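Local atomic coordinates of geranylgeranyl pyrophosphate synthetase (Pyrococcus horikoshii, PDB entry 1WY0), a protein that probably catalyses the condensation of isopentenyl diphosphate with allylic diphosphates to build the C20 chain of geranylgeranyl diphosphate. Residues I75-N80 / D115-K120. Sequence-based numbering, arbitrary orientation.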
ATOM      1  N   ILE A  75       1.870   2.679  13.238  1.00 34.19           N
ATOM      2  CA  ILE A  75       0.711   3.529  13.086  1.00 34.86           C
ATOM      3  C   ILE A  75       1.043   4.896  12.489  1.00 34.81           C
ATOM      4  O   ILE A  75       0.277   5.412  11.675  1.00 33.12           O
ATOM      5  CB  ILE A  75      -0.017   3.678  14.435  1.00 35.59           C
ATOM      6  CG1 ILE A  75      -0.669   2.334  14.787  1.00 37.71           C
ATOM      7  CG2 ILE A  75      -1.056   4.801  14.366  1.00 36.71           C
ATOM      8  CD1 ILE A  75      -1.698   2.402  15.912  1.00 39.60           C
ATOM      9  N   GLU A  76       2.175   5.486  12.864  1.00 33.34           N
ATOM     10  CA  GLU A  76       2.521   6.794  12.303  1.00 34.15           C
ATOM     11  C   GLU A  76       2.921   6.640  10.845  1.00 32.32           C
ATOM     12  O   GLU A  76       2.722   7.547  10.044  1.00 34.39           O
ATOM     13  CB  GLU A  76       3.659   7.459  13.079  1.00 33.86           C
ATOM     14  CG  GLU A  76       4.034   8.867  12.580  1.00 34.92           C
ATOM     15  CD  GLU A  76       2.905   9.895  12.697  1.00 37.77           C
ATOM     16  OE1 GLU A  76       1.801   9.550  13.156  1.00 39.02           O
ATOM     17  OE2 GLU A  76       3.122  11.074  12.320  1.00 40.87           O
ATOM     18  N   LEU A  77       3.502   5.500  10.503  1.00 29.97           N
ATOM     19  CA  LEU A  77       3.900   5.241   9.125  1.00 30.18           C
ATOM     20  C   LEU A  77       2.634   5.052   8.286  1.00 28.28           C
ATOM     21  O   LEU A  77       2.542   5.528   7.158  1.00 27.26           O
ATOM     22  CB  LEU A  77       4.788   3.992   9.047  1.00 27.16           C
ATOM     23  CG  LEU A  77       6.191   4.227   9.610  1.00 29.25           C
ATOM     24  CD1 LEU A  77       7.034   2.947   9.540  1.00 26.63           C
ATOM     25  CD2 LEU A  77       6.850   5.359   8.817  1.00 27.91           C
ATOM     26  N   ILE A  78       1.650   4.370   8.853  1.00 28.04           N
ATOM     27  CA  ILE A  78       0.399   4.145   8.146  1.00 28.09           C
ATOM     28  C   ILE A  78      -0.295   5.475   7.924  1.00 26.88           C
ATOM     29  O   ILE A  78      -0.786   5.744   6.834  1.00 26.42           O
ATOM     30  CB  ILE A  78      -0.530   3.194   8.925  1.00 26.42           C
ATOM     31  CG1 ILE A  78      -0.069   1.752   8.715  1.00 28.22           C
ATOM     32  CG2 ILE A  78      -1.982   3.367   8.441  1.00 28.54           C
ATOM     33  CD1 ILE A  78      -0.952   0.700   9.343  1.00 27.00           C
ATOM     34  N   HIS A  79      -0.328   6.310   8.953  1.00 26.20           N
ATOM     35  CA  HIS A  79      -0.953   7.623   8.842  1.00 27.88           C
ATOM     36  C   HIS A  79      -0.277   8.426   7.725  1.00 27.52           C
ATOM     37  O   HIS A  79      -0.947   9.087   6.929  1.00 27.82           O
ATOM     38  CB  HIS A  79      -0.833   8.393  10.170  1.00 26.89           C
ATOM     39  CG  HIS A  79      -1.203   9.847  10.070  1.00 24.76           C
ATOM     40  ND1 HIS A  79      -2.479  10.279   9.773  1.00 26.82           N
ATOM     41  CD2 HIS A  79      -0.456  10.968  10.224  1.00 25.06           C
ATOM     42  CE1 HIS A  79      -2.502  11.599   9.749  1.00 25.11           C
ATOM     43  NE2 HIS A  79      -1.287  12.042  10.019  1.00 24.45           N
ATOM     44  N   ASN A  80       1.049   8.372   7.677  1.00 28.70           N
ATOM     45  CA  ASN A  80       1.785   9.120   6.665  1.00 29.18           C
ATOM     46  C   ASN A  80       1.538   8.622   5.252  1.00 28.41           C
ATOM     47  O   ASN A  80       1.398   9.418   4.331  1.00 30.79           O
ATOM     48  CB  ASN A  80       3.285   9.118   6.984  1.00 29.35           C
ATOM     49  CG  ASN A  80       3.676  10.263   7.893  1.00 32.34           C
ATOM     50  OD1 ASN A  80       3.573  11.429   7.515  1.00 31.15           O
ATOM     51  ND2 ASN A  80       4.109   9.939   9.105  1.00 33.22           N
ATOM     52  N   ASP A 115       3.394   3.516  -0.899  1.00 22.19           N
ATOM     53  CA  ASP A 115       3.515   2.060  -0.789  1.00 22.67           C
ATOM     54  C   ASP A 115       4.656   1.658   0.131  1.00 23.61           C
ATOM     55  O   ASP A 115       4.529   0.728   0.928  1.00 23.88           O
ATOM     56  CB  ASP A 115       3.752   1.406  -2.166  1.00 23.02           C
ATOM     57  CG  ASP A 115       2.516   1.445  -3.046  1.00 27.44           C
ATOM     58  OD1 ASP A 115       1.416   1.758  -2.504  1.00 23.59           O
ATOM     59  OD2 ASP A 115       2.644   1.150  -4.259  1.00 23.62           O
ATOM     60  N   LEU A 116       5.781   2.339  -0.003  1.00 21.99           N
ATOM     61  CA  LEU A 116       6.941   2.034   0.818  1.00 24.83           C
ATOM     62  C   LEU A 116       6.618   2.322   2.276  1.00 24.74           C
ATOM     63  O   LEU A 116       6.963   1.554   3.166  1.00 27.20           O
ATOM     64  CB  LEU A 116       8.154   2.873   0.400  1.00 25.24           C
ATOM     65  CG  LEU A 116       9.312   2.590   1.375  1.00 26.32           C
ATOM     66  CD1 LEU A 116       9.741   1.142   1.209  1.00 28.02           C
ATOM     67  CD2 LEU A 116      10.466   3.520   1.135  1.00 27.11           C
ATOM     68  N   LEU A 117       5.986   3.455   2.519  1.00 25.69           N
ATOM     69  CA  LEU A 117       5.597   3.825   3.871  1.00 26.30           C
ATOM     70  C   LEU A 117       4.675   2.767   4.482  1.00 25.65           C
ATOM     71  O   LEU A 117       4.825   2.425   5.650  1.00 26.89           O
ATOM     72  CB  LEU A 117       4.900   5.190   3.864  1.00 23.17           C
ATOM     73  CG  LEU A 117       5.832   6.401   3.852  1.00 24.60           C
ATOM     74  CD1 LEU A 117       5.021   7.683   3.612  1.00 21.87           C
ATOM     75  CD2 LEU A 117       6.597   6.468   5.180  1.00 22.67           C
ATOM     76  N   PHE A 118       3.730   2.257   3.696  1.00 26.19           N
ATOM     77  CA  PHE A 118       2.781   1.236   4.186  1.00 29.09           C
ATOM     78  C   PHE A 118       3.534  -0.058   4.520  1.00 28.64           C
ATOM     79  O   PHE A 118       3.325  -0.664   5.571  1.00 29.51           O
ATOM     80  CB  PHE A 118       1.695   0.943   3.131  1.00 29.74           C
ATOM     81  CG  PHE A 118       0.473   0.238   3.688  1.00 34.42           C
ATOM     82  CD1 PHE A 118       0.130   0.370   5.013  1.00 37.74           C
ATOM     83  CD2 PHE A 118      -0.335  -0.555   2.880  1.00 40.64           C
ATOM     84  CE1 PHE A 118      -0.986  -0.264   5.538  1.00 37.94           C
ATOM     85  CE2 PHE A 118      -1.474  -1.201   3.412  1.00 41.35           C
ATOM     86  CZ  PHE A 118      -1.788  -1.045   4.742  1.00 37.23           C
ATOM     87  N   SER A 119       4.394  -0.477   3.605  1.00 27.29           N
ATOM     88  CA  SER A 119       5.213  -1.661   3.786  1.00 29.90           C
ATOM     89  C   SER A 119       6.083  -1.512   5.050  1.00 30.62           C
ATOM     90  O   SER A 119       6.270  -2.465   5.805  1.00 30.95           O
ATOM     91  CB  SER A 119       6.112  -1.839   2.559  1.00 30.24           C
ATOM     92  OG  SER A 119       6.966  -2.961   2.699  1.00 36.17           O
ATOM     93  N   LYS A 120       6.615  -0.314   5.278  1.00 30.24           N
ATOM     94  CA  LYS A 120       7.488  -0.257   6.450  1.00 31.29           C
ATOM     95  C   LYS A 120       6.692  -0.202   7.761  1.00 31.56           C
ATOM     96  O   LYS A 120       7.155  -0.614   8.816  1.00 32.42           O
ATOM     97  CB  LYS A 120       8.373   0.984   6.325  1.00 30.65           C
ATOM     98  CG  LYS A 120       9.343   0.888   5.146  1.00 29.92           C
ATOM     99  CD  LYS A 120      10.774   0.581   5.594  1.00 29.68           C
ATOM    100  CE  LYS A 120      11.726   0.367   4.414  1.00 30.82           C
ATOM    101  NZ  LYS A 120      12.991  -0.184   4.895  1.00 32.33           N
TER
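Leu77 faces Leu117 and Ile78 faces Phe118, their CA atoms 5.7 and 5.5 Å apart, where helix segments 75-80 and 115-120 run nearly antiparallel. Their N-to-C directions differ by 161° and their axes approach to 7.9 Å. No hydrogen bond joins the two segments; van der Waals packing sets apolar side chains against each other and against backbone. The Leu77 and Leu117 side chains cross at about a right angle, with Leu77 CD2 3.8 Å from Leu117 CD2. The two branches of each leucine divide the work: Leu77 CD1 reaches the backbone of Lys120, 3.6 Å from its C, while Leu117 CD1 packs against Asn80, 4.1 Å from its CB. On the flank of this pair, Ile78 meets Phe118 at the ring edge, its CG1 lying in the ring plane 3.9 Å from CE1, and Ile78 CD1 touches the same CE1. Phe118 CG, anti to the backbone N (chi1 -163°), lies closer to Ile78 CG1 than Phe118 CB does. Asn80 turns its amide back onto its own helix: ND2 donates to Glu76 O (2.9 Å) in a bent bond (N-H...O 132°) from above the carbonyl plane, and Asn80 N reaches that oxygen from the opposite face. The Lys120 side chain leads away, and its NZ bonds Leu25 O. Phe118 also stacks on Tyr81, a mercury ligand in this crystal, and meets Phe118 of the second subunit. This near-antiparallel packing of helices 69-90 and 107-126, both contributing to the subunit interface, as Asp115 bonds His85 of the second subunit, is characteristic of the all-helical, dimeric polyprenyl synthetase fold.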